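Local coordinates for protein 2-C-methyl-D-erythritol 4-phosphate cytidylyltransferase (Thermus thermophilus HB8, PDB 2PX7) that probably transfers a cytidylyl group from CTP to 2-C-methyl-D-erythritol 4-phosphate, releasing diphosphate, in the non-mevalonate route to isoprenoids, at residues T53-A65 and L110-V124. Residues are numbered along the deposited sequence; the frame is centred on the assembly and turned at random.
Sequences TLLEWTLAAFRDA and LVHDVARPFVSRGLV
Phe-62 sets its ring edge, offset, against the face of His-112, while Val-124 CG1 lies 3.7 Å from Phe-62 CE1. With CG anti to the backbone N (chi1 -175°), the imidazole reaches Thr-58 and Phe-62; its NE2 donates to Arg-116 O, which lies near the ring plane, at 2.8 Å, helping to fix the ring's rotation. Thr-58 CG2 meets the imidazole edge and packs 3.6 Å from Val-114 CG2. Leu-54 lies along the loop, CB against Val-114 O and CD2 against Pro-117 CG. Helix 54-61 thus covers the loop leaving strand 108-111, a central strand of the mixed, Rossmann-like nucleotidyltransferase sheet; at the N-terminal end of the helix the Leu-54 side chain comes near that of Lys-44, a predicted transition-state stabilizer. Trp-57 CB abuts Pro-117 CB at 3.4 Å, and Phe-118 drives CE1 edge-on over the six-membered ring of Trp-57 in a T-shaped pair, planes at 75°. A serine in place of Trp-57 would probably leave the Phe-118 edge without its aromatic face and Val-49 O without the indole N-H it accepts. Helix 221-231 touches both side chains through Ala-231. Farther along, Ala-61 CB touches Val-119 CG2, and one water donates to Trp-57 O (2.7 Å) and Pro-117 O, joining the two backbones. At the polar edge Asp-64 OD2 forms a salt bridge with Arg-121 NH1 at 2.7 Å, approaching the guanidinium edge with the two planes 56° apart.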
loop_
_atom_site.group_PDB
_atom_site.type_symbol
_atom_site.label_atom_id
_atom_site.label_comp_id
_atom_site.label_asym_id
_atom_site.label_seq_id
_atom_site.Cartn_x
_atom_site.Cartn_y
_atom_site.Cartn_z
ATOM N N THR A 53 -12.144 13.721 -13.955
ATOM C CA THR A 53 -11.870 14.195 -12.594
ATOM C C THR A 53 -12.113 13.033 -11.629
ATOM O O THR A 53 -12.752 12.046 -11.987
ATOM C CB THR A 53 -12.738 15.400 -12.179
ATOM O OG1 THR A 53 -14.102 14.993 -12.111
ATOM C CG2 THR A 53 -12.588 16.580 -13.167
ATOM N N LEU A 54 -11.590 13.145 -10.414
ATOM C CA LEU A 54 -11.856 12.145 -9.372
ATOM C C LEU A 54 -13.355 11.913 -9.208
ATOM O O LEU A 54 -13.818 10.771 -9.181
ATOM C CB LEU A 54 -11.203 12.564 -8.052
ATOM C CG LEU A 54 -9.682 12.385 -7.995
ATOM C CD1 LEU A 54 -9.130 12.784 -6.636
ATOM C CD2 LEU A 54 -9.316 10.938 -8.315
ATOM N N LEU A 55 -14.116 13.007 -9.154
ATOM C CA LEU A 55 -15.572 12.919 -9.024
ATOM C C LEU A 55 -16.182 12.077 -10.140
ATOM O O LEU A 55 -17.009 11.201 -9.888
ATOM C CB LEU A 55 -16.216 14.323 -8.955
ATOM C CG LEU A 55 -17.754 14.344 -8.904
ATOM C CD1 LEU A 55 -18.263 13.712 -7.612
ATOM C CD2 LEU A 55 -18.302 15.761 -9.075
ATOM N N GLU A 56 -15.752 12.333 -11.372
ATOM C CA GLU A 56 -16.241 11.593 -12.535
ATOM C C GLU A 56 -15.880 10.121 -12.440
ATOM O O GLU A 56 -16.705 9.260 -12.738
ATOM C CB GLU A 56 -15.728 12.226 -13.835
ATOM C CG GLU A 56 -16.374 13.594 -14.136
ATOM C CD GLU A 56 -15.735 14.351 -15.294
ATOM O OE1 GLU A 56 -14.611 14.004 -15.728
ATOM O OE2 GLU A 56 -16.371 15.325 -15.771
ATOM N N TRP A 57 -14.660 9.834 -11.984
ATOM C CA TRP A 57 -14.266 8.447 -11.702
ATOM C C TRP A 57 -15.187 7.759 -10.692
ATOM O O TRP A 57 -15.669 6.672 -10.977
ATOM C CB TRP A 57 -12.800 8.342 -11.247
ATOM C CG TRP A 57 -11.783 8.529 -12.337
ATOM C CD1 TRP A 57 -10.940 9.599 -12.493
ATOM C CD2 TRP A 57 -11.475 7.619 -13.408
ATOM N NE1 TRP A 57 -10.144 9.418 -13.594
ATOM C CE2 TRP A 57 -10.442 8.212 -14.172
ATOM C CE3 TRP A 57 -11.967 6.364 -13.792
ATOM C CZ2 TRP A 57 -9.890 7.594 -15.311
ATOM C CZ3 TRP A 57 -11.428 5.749 -14.939
ATOM C CH2 TRP A 57 -10.389 6.366 -15.676
ATOM N N THR A 58 -15.460 8.367 -9.528
ATOM C CA THR A 58 -16.331 7.656 -8.561
ATOM C C THR A 58 -17.761 7.542 -9.059
ATOM O O THR A 58 -18.392 6.527 -8.838
ATOM C CB THR A 58 -16.295 8.140 -7.044
ATOM O OG1 THR A 58 -17.308 9.125 -6.793
ATOM C CG2 THR A 58 -14.957 8.624 -6.615
ATOM N N LEU A 59 -18.262 8.566 -9.746
ATOM C CA LEU A 59 -19.624 8.510 -10.293
ATOM C C LEU A 59 -19.827 7.387 -11.305
ATOM O O LEU A 59 -20.905 6.789 -11.357
ATOM C CB LEU A 59 -20.068 9.864 -10.866
ATOM C CG LEU A 59 -20.258 10.982 -9.824
ATOM C CD1 LEU A 59 -20.843 12.228 -10.449
ATOM C CD2 LEU A 59 -21.121 10.522 -8.650
ATOM N N ALA A 60 -18.787 7.098 -12.092
ATOM C CA ALA A 60 -18.776 5.935 -12.983
ATOM C C ALA A 60 -18.773 4.608 -12.218
ATOM O O ALA A 60 -19.499 3.684 -12.576
ATOM C CB ALA A 60 -17.580 6.014 -13.955
ATOM N N ALA A 61 -17.968 4.518 -11.154
ATOM C CA ALA A 61 -17.905 3.308 -10.316
ATOM C C ALA A 61 -19.233 2.956 -9.632
ATOM O O ALA A 61 -19.520 1.773 -9.378
ATOM C CB ALA A 61 -16.795 3.430 -9.281
ATOM N N PHE A 62 -20.045 3.975 -9.350
ATOM C CA PHE A 62 -21.328 3.766 -8.692
ATOM C C PHE A 62 -22.536 4.087 -9.597
ATOM O O PHE A 62 -23.601 4.468 -9.112
ATOM C CB PHE A 62 -21.377 4.586 -7.384
ATOM C CG PHE A 62 -20.371 4.145 -6.353
ATOM C CD1 PHE A 62 -20.598 3.019 -5.577
ATOM C CD2 PHE A 62 -19.190 4.850 -6.169
ATOM C CE1 PHE A 62 -19.666 2.614 -4.619
ATOM C CE2 PHE A 62 -18.261 4.444 -5.220
ATOM C CZ PHE A 62 -18.500 3.322 -4.445
ATOM N N ARG A 63 -22.390 3.907 -10.909
ATOM C CA ARG A 63 -23.434 4.368 -11.834
ATOM C C ARG A 63 -24.717 3.530 -11.785
ATOM O O ARG A 63 -25.780 3.985 -12.182
ATOM C CB ARG A 63 -22.887 4.546 -13.263
ATOM C CG ARG A 63 -22.790 3.298 -14.123
ATOM C CD ARG A 63 -22.325 3.703 -15.538
ATOM N NE ARG A 63 -20.994 3.182 -15.864
ATOM C CZ ARG A 63 -20.039 3.851 -16.513
ATOM N NH1 ARG A 63 -20.225 5.115 -16.900
ATOM N NH2 ARG A 63 -18.872 3.252 -16.754
ATOM N N ASP A 64 -24.609 2.324 -11.246
ATOM C CA ASP A 64 -25.751 1.449 -11.033
ATOM C C ASP A 64 -26.519 1.702 -9.727
ATOM O O ASP A 64 -27.552 1.063 -9.491
ATOM C CB ASP A 64 -25.284 -0.010 -11.081
ATOM C CG ASP A 64 -24.900 -0.449 -12.481
ATOM O OD1 ASP A 64 -25.583 -0.019 -13.442
ATOM O OD2 ASP A 64 -23.920 -1.219 -12.619
ATOM N N ALA A 65 -26.017 2.614 -8.888
ATOM C CA ALA A 65 -26.657 2.935 -7.601
ATOM C C ALA A 65 -27.925 3.750 -7.786
ATOM O O ALA A 65 -27.974 4.638 -8.637
ATOM C CB ALA A 65 -25.687 3.672 -6.680
ATOM N N LEU A 110 -23.518 3.147 1.025
ATOM C CA LEU A 110 -22.087 2.983 0.786
ATOM C C LEU A 110 -21.434 4.345 0.920
ATOM O O LEU A 110 -21.928 5.336 0.374
ATOM C CB LEU A 110 -21.818 2.392 -0.595
ATOM C CG LEU A 110 -22.289 0.949 -0.850
ATOM C CD1 LEU A 110 -22.213 0.624 -2.335
ATOM C CD2 LEU A 110 -21.473 -0.093 -0.037
ATOM N N VAL A 111 -20.357 4.407 1.689
ATOM C CA VAL A 111 -19.636 5.654 1.873
ATOM C C VAL A 111 -18.244 5.500 1.249
ATOM O O VAL A 111 -17.508 4.566 1.586
ATOM C CB VAL A 111 -19.483 6.013 3.367
ATOM C CG1 VAL A 111 -18.979 7.459 3.516
ATOM C CG2 VAL A 111 -20.810 5.797 4.113
ATOM N N HIS A 112 -17.893 6.412 0.350
ATOM C CA HIS A 112 -16.685 6.250 -0.435
ATOM C C HIS A 112 -15.823 7.506 -0.511
ATOM O O HIS A 112 -16.335 8.599 -0.680
ATOM C CB HIS A 112 -17.021 5.738 -1.845
ATOM C CG HIS A 112 -15.811 5.433 -2.669
ATOM N ND1 HIS A 112 -14.943 4.406 -2.363
ATOM C CD2 HIS A 112 -15.308 6.036 -3.773
ATOM C CE1 HIS A 112 -13.965 4.381 -3.252
ATOM N NE2 HIS A 112 -14.161 5.363 -4.117
ATOM N N ASP A 113 -14.510 7.318 -0.351
ATOM C CA ASP A 113 -13.517 8.365 -0.519
ATOM C C ASP A 113 -13.341 8.655 -1.982
ATOM O O ASP A 113 -13.002 7.750 -2.726
ATOM C CB ASP A 113 -12.151 7.888 -0.045
ATOM C CG ASP A 113 -12.067 7.731 1.425
ATOM O OD1 ASP A 113 -13.007 8.158 2.151
ATOM O OD2 ASP A 113 -11.036 7.157 1.870
ATOM N N VAL A 114 -13.523 9.912 -2.385
ATOM C CA VAL A 114 -13.367 10.328 -3.784
ATOM C C VAL A 114 -11.903 10.219 -4.274
ATOM O O VAL A 114 -11.648 10.183 -5.478
ATOM C CB VAL A 114 -13.962 11.778 -4.014
ATOM C CG1 VAL A 114 -12.985 12.859 -3.558
ATOM C CG2 VAL A 114 -14.359 11.989 -5.470
ATOM N N ALA A 115 -10.952 10.169 -3.337
ATOM C CA ALA A 115 -9.539 9.954 -3.674
ATOM C C ALA A 115 -9.191 8.499 -4.018
ATOM O O ALA A 115 -8.032 8.209 -4.296
ATOM C CB ALA A 115 -8.613 10.477 -2.552
ATOM N N ARG A 116 -10.187 7.604 -4.006
ATOM C CA ARG A 116 -10.030 6.208 -4.468
ATOM C C ARG A 116 -10.824 5.989 -5.770
ATOM O O ARG A 116 -11.899 5.424 -5.738
ATOM C CB ARG A 116 -10.466 5.201 -3.371
ATOM C CG ARG A 116 -9.703 5.327 -2.034
ATOM C CD ARG A 116 -10.303 4.474 -0.844
ATOM N NE ARG A 116 -9.232 4.106 0.083
ATOM C CZ ARG A 116 -9.029 4.644 1.274
ATOM N NH1 ARG A 116 -9.868 5.572 1.744
ATOM N NH2 ARG A 116 -7.986 4.267 2.011
ATOM N N PRO A 117 -10.306 6.465 -6.922
ATOM C CA PRO A 117 -11.072 6.378 -8.183
ATOM C C PRO A 117 -11.220 4.989 -8.812
ATOM O O PRO A 117 -12.213 4.737 -9.504
ATOM C CB PRO A 117 -10.302 7.305 -9.120
ATOM C CG PRO A 117 -8.885 7.276 -8.601
ATOM C CD PRO A 117 -9.003 7.146 -7.113
ATOM N N PHE A 118 -10.267 4.087 -8.572
ATOM C CA PHE A 118 -10.243 2.804 -9.283
ATOM C C PHE A 118 -10.813 1.682 -8.430
ATOM O O PHE A 118 -10.131 0.735 -8.040
ATOM C CB PHE A 118 -8.835 2.493 -9.821
ATOM C CG PHE A 118 -8.217 3.639 -10.592
ATOM C CD1 PHE A 118 -8.877 4.194 -11.686
ATOM C CD2 PHE A 118 -6.986 4.160 -10.223
ATOM C CE1 PHE A 118 -8.326 5.254 -12.393
ATOM C CE2 PHE A 118 -6.416 5.217 -10.932
ATOM C CZ PHE A 118 -7.090 5.768 -12.016
ATOM N N VAL A 119 -12.091 1.819 -8.117
ATOM C CA VAL A 119 -12.794 0.797 -7.372
ATOM C C VAL A 119 -13.611 0.030 -8.394
ATOM O O VAL A 119 -14.314 0.629 -9.209
ATOM C CB VAL A 119 -13.633 1.371 -6.171
ATOM C CG1 VAL A 119 -12.710 2.030 -5.173
ATOM C CG2 VAL A 119 -14.634 2.386 -6.622
ATOM N N SER A 120 -13.472 -1.291 -8.368
ATOM C CA SER A 120 -14.081 -2.157 -9.364
ATOM C C SER A 120 -15.501 -2.486 -8.970
ATOM O O SER A 120 -15.886 -2.335 -7.801
ATOM C CB SER A 120 -13.274 -3.457 -9.511
ATOM O OG SER A 120 -13.291 -4.224 -8.314
ATOM N N ARG A 121 -16.272 -2.948 -9.946
ATOM C CA ARG A 121 -17.632 -3.402 -9.713
ATOM C C ARG A 121 -17.627 -4.580 -8.747
ATOM O O ARG A 121 -18.532 -4.721 -7.924
ATOM C CB ARG A 121 -18.324 -3.778 -11.034
ATOM C CG ARG A 121 -19.815 -3.451 -11.034
ATOM C CD ARG A 121 -20.655 -4.541 -11.721
ATOM N NE ARG A 121 -21.712 -5.064 -10.839
ATOM C CZ ARG A 121 -22.876 -4.458 -10.579
ATOM N NH1 ARG A 121 -23.168 -3.274 -11.117
ATOM N NH2 ARG A 121 -23.759 -5.036 -9.764
ATOM N N GLY A 122 -16.603 -5.423 -8.858
ATOM C CA GLY A 122 -16.389 -6.520 -7.929
ATOM C C GLY A 122 -16.277 -6.062 -6.477
ATOM O O GLY A 122 -16.898 -6.650 -5.606
ATOM N N LEU A 123 -15.482 -5.028 -6.220
ATOM C CA LEU A 123 -15.319 -4.506 -4.859
ATOM C C LEU A 123 -16.648 -3.964 -4.316
ATOM O O LEU A 123 -17.063 -4.331 -3.229
ATOM C CB LEU A 123 -14.233 -3.420 -4.804
ATOM C CG LEU A 123 -13.799 -2.872 -3.425
ATOM C CD1 LEU A 123 -13.544 -3.957 -2.409
ATOM C CD2 LEU A 123 -12.558 -2.048 -3.598
ATOM N N VAL A 124 -17.310 -3.113 -5.089
ATOM C CA VAL A 124 -18.605 -2.560 -4.705
ATOM C C VAL A 124 -19.602 -3.661 -4.328
ATOM O O VAL A 124 -20.151 -3.632 -3.223
ATOM C CB VAL A 124 -19.204 -1.626 -5.800
ATOM C CG1 VAL A 124 -20.503 -0.960 -5.302
ATOM C CG2 VAL A 124 -18.203 -0.546 -6.199
HETATM O O HOH W 1 -14.290 4.554 -11.806
#